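Side-chain contacts in putative cell surface protein, similar to internalin proteins (Listeria monocytogenes EGD-e, PDB 5KZS), which is of unknown function but, as an internalin-like leucine-rich repeat protein of the cell surface, may take part in contacts with host cells: residues P277-S282 with V291-N296; N228-N233 with Y265-E270. All blocks are in the same frame, centred on the assembly; numbering follows the deposited sequence.

Contact 1 of 2, residues P277-S282 with V291-N296; sequences PTVLGS and VVTTTN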
loop_
_atom_site.group_PDB
_atom_site.type_symbol
_atom_site.label_atom_id
_atom_site.label_comp_id
_atom_site.label_asym_id
_atom_site.label_seq_id
_atom_site.Cartn_x
_atom_site.Cartn_y
_atom_site.Cartn_z
ATOM N N PRO A 277 6.436 17.996 -21.311
ATOM C CA PRO A 277 7.209 17.198 -22.286
ATOM C C PRO A 277 8.739 17.341 -22.292
ATOM O O PRO A 277 9.413 16.430 -22.781
ATOM C CB PRO A 277 6.645 17.658 -23.637
ATOM C CG PRO A 277 5.227 17.994 -23.334
ATOM C CD PRO A 277 5.203 18.538 -21.925
ATOM N N THR A 278 9.296 18.430 -21.755
ATOM C CA THR A 278 10.721 18.701 -21.996
ATOM C C THR A 278 11.589 17.732 -21.190
ATOM O O THR A 278 11.253 17.383 -20.063
ATOM C CB THR A 278 11.197 20.186 -21.806
ATOM O OG1 THR A 278 12.093 20.291 -20.692
ATOM C CG2 THR A 278 10.050 21.210 -21.684
ATOM N N VAL A 279 12.673 17.282 -21.822
ATOM C CA VAL A 279 13.679 16.436 -21.216
ATOM C C VAL A 279 15.010 17.183 -21.147
ATOM O O VAL A 279 15.485 17.709 -22.151
ATOM C CB VAL A 279 13.884 15.145 -22.035
ATOM C CG1 VAL A 279 14.823 14.198 -21.294
ATOM C CG2 VAL A 279 12.543 14.474 -22.333
ATOM N N LEU A 280 15.619 17.179 -19.968
ATOM C CA LEU A 280 16.872 17.874 -19.700
ATOM C C LEU A 280 17.993 16.883 -19.363
ATOM O O LEU A 280 18.098 16.377 -18.241
ATOM C CB LEU A 280 16.676 18.834 -18.530
ATOM C CG LEU A 280 15.754 20.036 -18.762
ATOM C CD1 LEU A 280 15.321 20.628 -17.429
ATOM C CD2 LEU A 280 16.435 21.095 -19.611
ATOM N N GLY A 281 18.841 16.614 -20.339
ATOM C CA GLY A 281 20.049 15.833 -20.111
ATOM C C GLY A 281 21.170 16.688 -19.553
ATOM O O GLY A 281 21.401 17.815 -20.031
ATOM N N SER A 282 21.890 16.151 -18.569
ATOM C CA SER A 282 22.910 16.919 -17.863
ATOM C C SER A 282 23.848 16.021 -17.106
ATOM O O SER A 282 23.430 14.998 -16.596
ATOM C CB SER A 282 22.239 17.866 -16.863
ATOM O OG SER A 282 21.291 17.165 -16.062
ATOM N N VAL A 291 23.198 19.848 -21.521
ATOM C CA VAL A 291 23.662 19.342 -22.815
ATOM C C VAL A 291 22.434 19.184 -23.713
ATOM O O VAL A 291 21.368 18.831 -23.232
ATOM C CB VAL A 291 24.436 18.012 -22.595
ATOM C CG1 VAL A 291 24.151 16.963 -23.670
ATOM C CG2 VAL A 291 25.937 18.269 -22.454
ATOM N N VAL A 292 22.584 19.439 -25.009
ATOM C CA VAL A 292 21.434 19.444 -25.925
ATOM C C VAL A 292 20.806 18.056 -25.960
ATOM O O VAL A 292 21.518 17.049 -25.919
ATOM C CB VAL A 292 21.823 19.918 -27.350
ATOM C CG1 VAL A 292 20.677 19.706 -28.346
ATOM C CG2 VAL A 292 22.232 21.392 -27.317
ATOM N N THR A 293 19.479 17.998 -26.025
ATOM C CA THR A 293 18.777 16.753 -25.753
ATOM C C THR A 293 17.520 16.603 -26.605
ATOM O O THR A 293 16.670 17.473 -26.597
ATOM C CB THR A 293 18.460 16.696 -24.248
ATOM O OG1 THR A 293 19.687 16.510 -23.521
ATOM C CG2 THR A 293 17.505 15.568 -23.909
ATOM N N THR A 294 17.403 15.477 -27.308
ATOM C CA THR A 294 16.327 15.259 -28.291
ATOM C C THR A 294 15.716 13.880 -28.137
ATOM O O THR A 294 16.358 12.985 -27.607
ATOM C CB THR A 294 16.856 15.408 -29.735
ATOM O OG1 THR A 294 18.100 14.698 -29.873
ATOM C CG2 THR A 294 17.062 16.883 -30.076
ATOM N N THR A 295 14.488 13.715 -28.625
ATOM C CA THR A 295 13.742 12.470 -28.454
ATOM C C THR A 295 13.286 11.888 -29.784
ATOM O O THR A 295 12.653 12.587 -30.566
ATOM C CB THR A 295 12.502 12.655 -27.528
ATOM O OG1 THR A 295 11.416 13.285 -28.231
ATOM C CG2 THR A 295 12.863 13.463 -26.280
ATOM N N ASN A 296 13.603 10.610 -30.018
ATOM C CA ASN A 296 13.042 9.847 -31.140
ATOM C C ASN A 296 11.996 8.825 -30.668
ATOM O O ASN A 296 12.320 7.846 -29.988
ATOM C CB ASN A 296 14.138 9.141 -31.948
ATOM C CG ASN A 296 13.634 8.644 -33.311
ATOM O OD1 ASN A 296 12.530 8.093 -33.421
ATOM N ND2 ASN A 296 14.442 8.839 -34.357
#
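Val-279 meets both Thr-293 and Thr-295 with its two methyl branches. Its CG1, anti to the backbone N (chi1 -173°), lies 4.0 Å from CG2 of Thr-293, and the two side chains cross at about a right angle. The other branch, CG2, points further along the partner strand, toward its C-terminal end, and reaches CG2 of Thr-295 at 4.1 Å. The same Thr-293 methyl also rests 3.4 Å from the backbone O of Val-279, which brings it against main chain as well as side chain. Strands 279-283 and 289-296 form an antiparallel beta hairpin within the mixed sheet that follows the leucine-rich repeats, but the short segments splay: their axes run at 126°. Strand 312-320 pairs with the far edge of 279-283, and strand 301-304 with that of 289-296. At Gly-281 the bonding is weak. Its N is 3.3 Å from OG1 of Thr-293, a weak bond with an N-H...O angle of 133°, so a side-chain hydroxyl receives this amide. That hydroxyl donates in turn to O of Val-291 at 2.9 Å, arriving from above the carbonyl plane. The other weak bond across the strands runs from N of Val-291 to O of Gly-281, 3.1 Å.

Contact 2 of 2, residues N228-N233 with Y265-E270; sequences NELPSN and YFQLAE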
loop_
_atom_site.group_PDB
_atom_site.type_symbol
_atom_site.label_atom_id
_atom_site.label_comp_id
_atom_site.label_asym_id
_atom_site.label_seq_id
_atom_site.Cartn_x
_atom_site.Cartn_y
_atom_site.Cartn_z
ATOM N N ASN A 228 11.864 1.433 -15.725
ATOM C CA ASN A 228 12.330 1.902 -17.024
ATOM C C ASN A 228 11.255 1.724 -18.082
ATOM O O ASN A 228 11.307 2.341 -19.134
ATOM C CB ASN A 228 13.586 1.149 -17.448
ATOM C CG ASN A 228 14.768 1.453 -16.560
ATOM O OD1 ASN A 228 14.850 0.941 -15.460
ATOM N ND2 ASN A 228 15.682 2.292 -17.032
ATOM N N GLU A 229 10.272 0.886 -17.802
ATOM C CA GLU A 229 9.280 0.535 -18.794
ATOM C C GLU A 229 8.029 0.072 -18.069
ATOM O O GLU A 229 8.107 -0.649 -17.074
ATOM C CB GLU A 229 9.839 -0.558 -19.728
ATOM C CG GLU A 229 8.812 -1.521 -20.326
ATOM C CD GLU A 229 9.333 -2.256 -21.546
ATOM O OE1 GLU A 229 8.750 -2.049 -22.634
ATOM O OE2 GLU A 229 10.322 -3.029 -21.429
ATOM N N LEU A 230 6.891 0.486 -18.609
ATOM C CA LEU A 230 5.594 0.232 -18.029
ATOM C C LEU A 230 4.890 -0.963 -18.675
ATOM O O LEU A 230 4.998 -1.166 -19.874
ATOM C CB LEU A 230 4.713 1.473 -18.193
ATOM C CG LEU A 230 5.251 2.827 -17.699
ATOM C CD1 LEU A 230 4.206 3.905 -17.931
ATOM C CD2 LEU A 230 5.682 2.806 -16.237
ATOM N N PRO A 231 4.124 -1.732 -17.882
ATOM C CA PRO A 231 3.380 -2.879 -18.413
ATOM C C PRO A 231 2.281 -2.473 -19.407
ATOM O O PRO A 231 1.267 -1.873 -19.017
ATOM C CB PRO A 231 2.768 -3.502 -17.161
ATOM C CG PRO A 231 2.621 -2.358 -16.211
ATOM C CD PRO A 231 3.826 -1.502 -16.456
ATOM N N SER A 232 2.504 -2.823 -20.676
ATOM C CA SER A 232 1.642 -2.435 -21.807
ATOM C C SER A 232 0.140 -2.787 -21.695
ATOM O O SER A 232 -0.692 -2.079 -22.268
ATOM C CB SER A 232 2.180 -3.064 -23.089
ATOM O OG SER A 232 2.145 -4.475 -22.990
ATOM N N ASN A 233 -0.198 -3.867 -20.982
ATOM C CA ASN A 233 -1.606 -4.321 -20.860
ATOM C C ASN A 233 -2.505 -3.400 -20.024
ATOM O O ASN A 233 -3.730 -3.463 -20.137
ATOM C CB ASN A 233 -1.691 -5.742 -20.274
ATOM C CG ASN A 233 -1.086 -6.790 -21.176
ATOM O OD1 ASN A 233 -0.886 -6.570 -22.368
ATOM N ND2 ASN A 233 -0.785 -7.943 -20.603
ATOM N N TYR A 265 9.226 7.175 -20.800
ATOM C CA TYR A 265 8.959 8.522 -21.298
ATOM C C TYR A 265 7.848 8.526 -22.355
ATOM O O TYR A 265 6.870 9.289 -22.247
ATOM C CB TYR A 265 10.223 9.189 -21.856
ATOM C CG TYR A 265 9.938 10.556 -22.467
ATOM C CD1 TYR A 265 9.909 11.710 -21.680
ATOM C CD2 TYR A 265 9.652 10.686 -23.828
ATOM C CE1 TYR A 265 9.621 12.956 -22.237
ATOM C CE2 TYR A 265 9.361 11.922 -24.394
ATOM C CZ TYR A 265 9.349 13.057 -23.602
ATOM O OH TYR A 265 9.057 14.271 -24.182
ATOM N N PHE A 266 7.991 7.660 -23.352
ATOM C CA PHE A 266 7.131 7.699 -24.548
ATOM C C PHE A 266 5.817 7.011 -24.277
ATOM O O PHE A 266 4.801 7.310 -24.912
ATOM C CB PHE A 266 7.824 7.054 -25.743
ATOM C CG PHE A 266 9.105 7.732 -26.122
ATOM C CD1 PHE A 266 10.303 7.395 -25.491
ATOM C CD2 PHE A 266 9.113 8.731 -27.081
ATOM C CE1 PHE A 266 11.485 8.027 -25.825
ATOM C CE2 PHE A 266 10.296 9.369 -27.418
ATOM C CZ PHE A 266 11.485 9.013 -26.796
ATOM N N GLN A 267 5.857 6.064 -23.348
ATOM C CA GLN A 267 4.657 5.456 -22.824
ATOM C C GLN A 267 3.808 6.497 -22.086
ATOM O O GLN A 267 2.607 6.634 -22.359
ATOM C CB GLN A 267 5.030 4.280 -21.926
ATOM C CG GLN A 267 5.474 3.076 -22.725
ATOM C CD GLN A 267 5.984 1.943 -21.857
ATOM O OE1 GLN A 267 6.952 2.095 -21.105
ATOM N NE2 GLN A 267 5.339 0.790 -21.964
ATOM N N LEU A 268 4.438 7.243 -21.178
ATOM C CA LEU A 268 3.739 8.317 -20.442
ATOM C C LEU A 268 3.223 9.388 -21.388
ATOM O O LEU A 268 2.089 9.849 -21.247
ATOM C CB LEU A 268 4.654 8.965 -19.400
ATOM C CG LEU A 268 4.969 8.112 -18.172
ATOM C CD1 LEU A 268 5.970 8.829 -17.269
ATOM C CD2 LEU A 268 3.700 7.734 -17.418
ATOM N N ALA A 269 4.068 9.757 -22.355
ATOM C CA ALA A 269 3.711 10.725 -23.391
ATOM C C ALA A 269 2.463 10.268 -24.134
ATOM O O ALA A 269 1.506 11.026 -24.267
ATOM C CB ALA A 269 4.869 10.911 -24.365
ATOM N N GLU A 270 2.484 9.017 -24.587
ATOM C CA GLU A 270 1.368 8.404 -25.328
ATOM C C GLU A 270 0.041 8.493 -24.583
ATOM O O GLU A 270 -1.007 8.689 -25.195
ATOM C CB GLU A 270 1.701 6.937 -25.656
ATOM C CG GLU A 270 0.512 6.010 -25.913
ATOM C CD GLU A 270 0.941 4.628 -26.370
ATOM O OE1 GLU A 270 2.149 4.296 -26.249
ATOM O OE2 GLU A 270 0.058 3.875 -26.842
#
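With CG anti to its carbonyl carbon (chi1 -75°) and the chain extended beyond it, Gln-267 reaches from the helix to the backbone of Leu-230; its last torsion, chi3 -60°, turns the amide so that both ends of the group are used. OE1 accepts from N of Leu-230 at 3.0 Å over an almost straight N-H...O path of 177°, although the donor is tilted from the carbonyl plane of the glutamine. NE2 donates to O of the same residue at 2.9 Å, along a more bent path. Two bonds to one residue restrict rotation of the amide and satisfy both polar backbone atoms of buried Leu-230. The side chains of Leu-230 and Gln-267 run antiparallel alongside each other, with CB of Leu-230 3.7 Å from OE1. Helix 263-270 belongs to the region after the leucine-rich repeats, while 228-233 is the loop leading to strand 238-239, the last strand of the parallel repeat sheet, so the contact joins the two parts of the chain. Nearer the tip of the leucine, CD1 of Leu-230 touches CD2 of Leu-268 at 3.9 Å, the side chains roughly perpendicular to each other; Ile-238, Ile-240 and Ile-264 also pack on Leu-230. On the preceding residue, CA of Glu-229 approaches OE1 of Gln-267 to 3.6 Å, and its CG lies 4.1 Å from that oxygen.

Helix 263-270 ties the two contacts together, since strand 279-283 follows it in the chain and residues of both segments of contact 1 touch it. The centres of contacts 1 and 2 are about 17 Å apart, yet OH of Tyr-265 lies 2.6 Å from O of Pro-277, a probable hydrogen bond. Beside it, CE1 of the tyrosine packs against CG2 of Val-279 at 3.3 Å. Phe-266 serves the other hairpin strand: its CZ is 3.9 Å from CB of Thr-295. Gln-267 meanwhile points to loop 228-233 on the repeat side and the end of Leu-268 reaches it, so successive helix residues link the hairpin of contact 1 to the leucine-rich repeats.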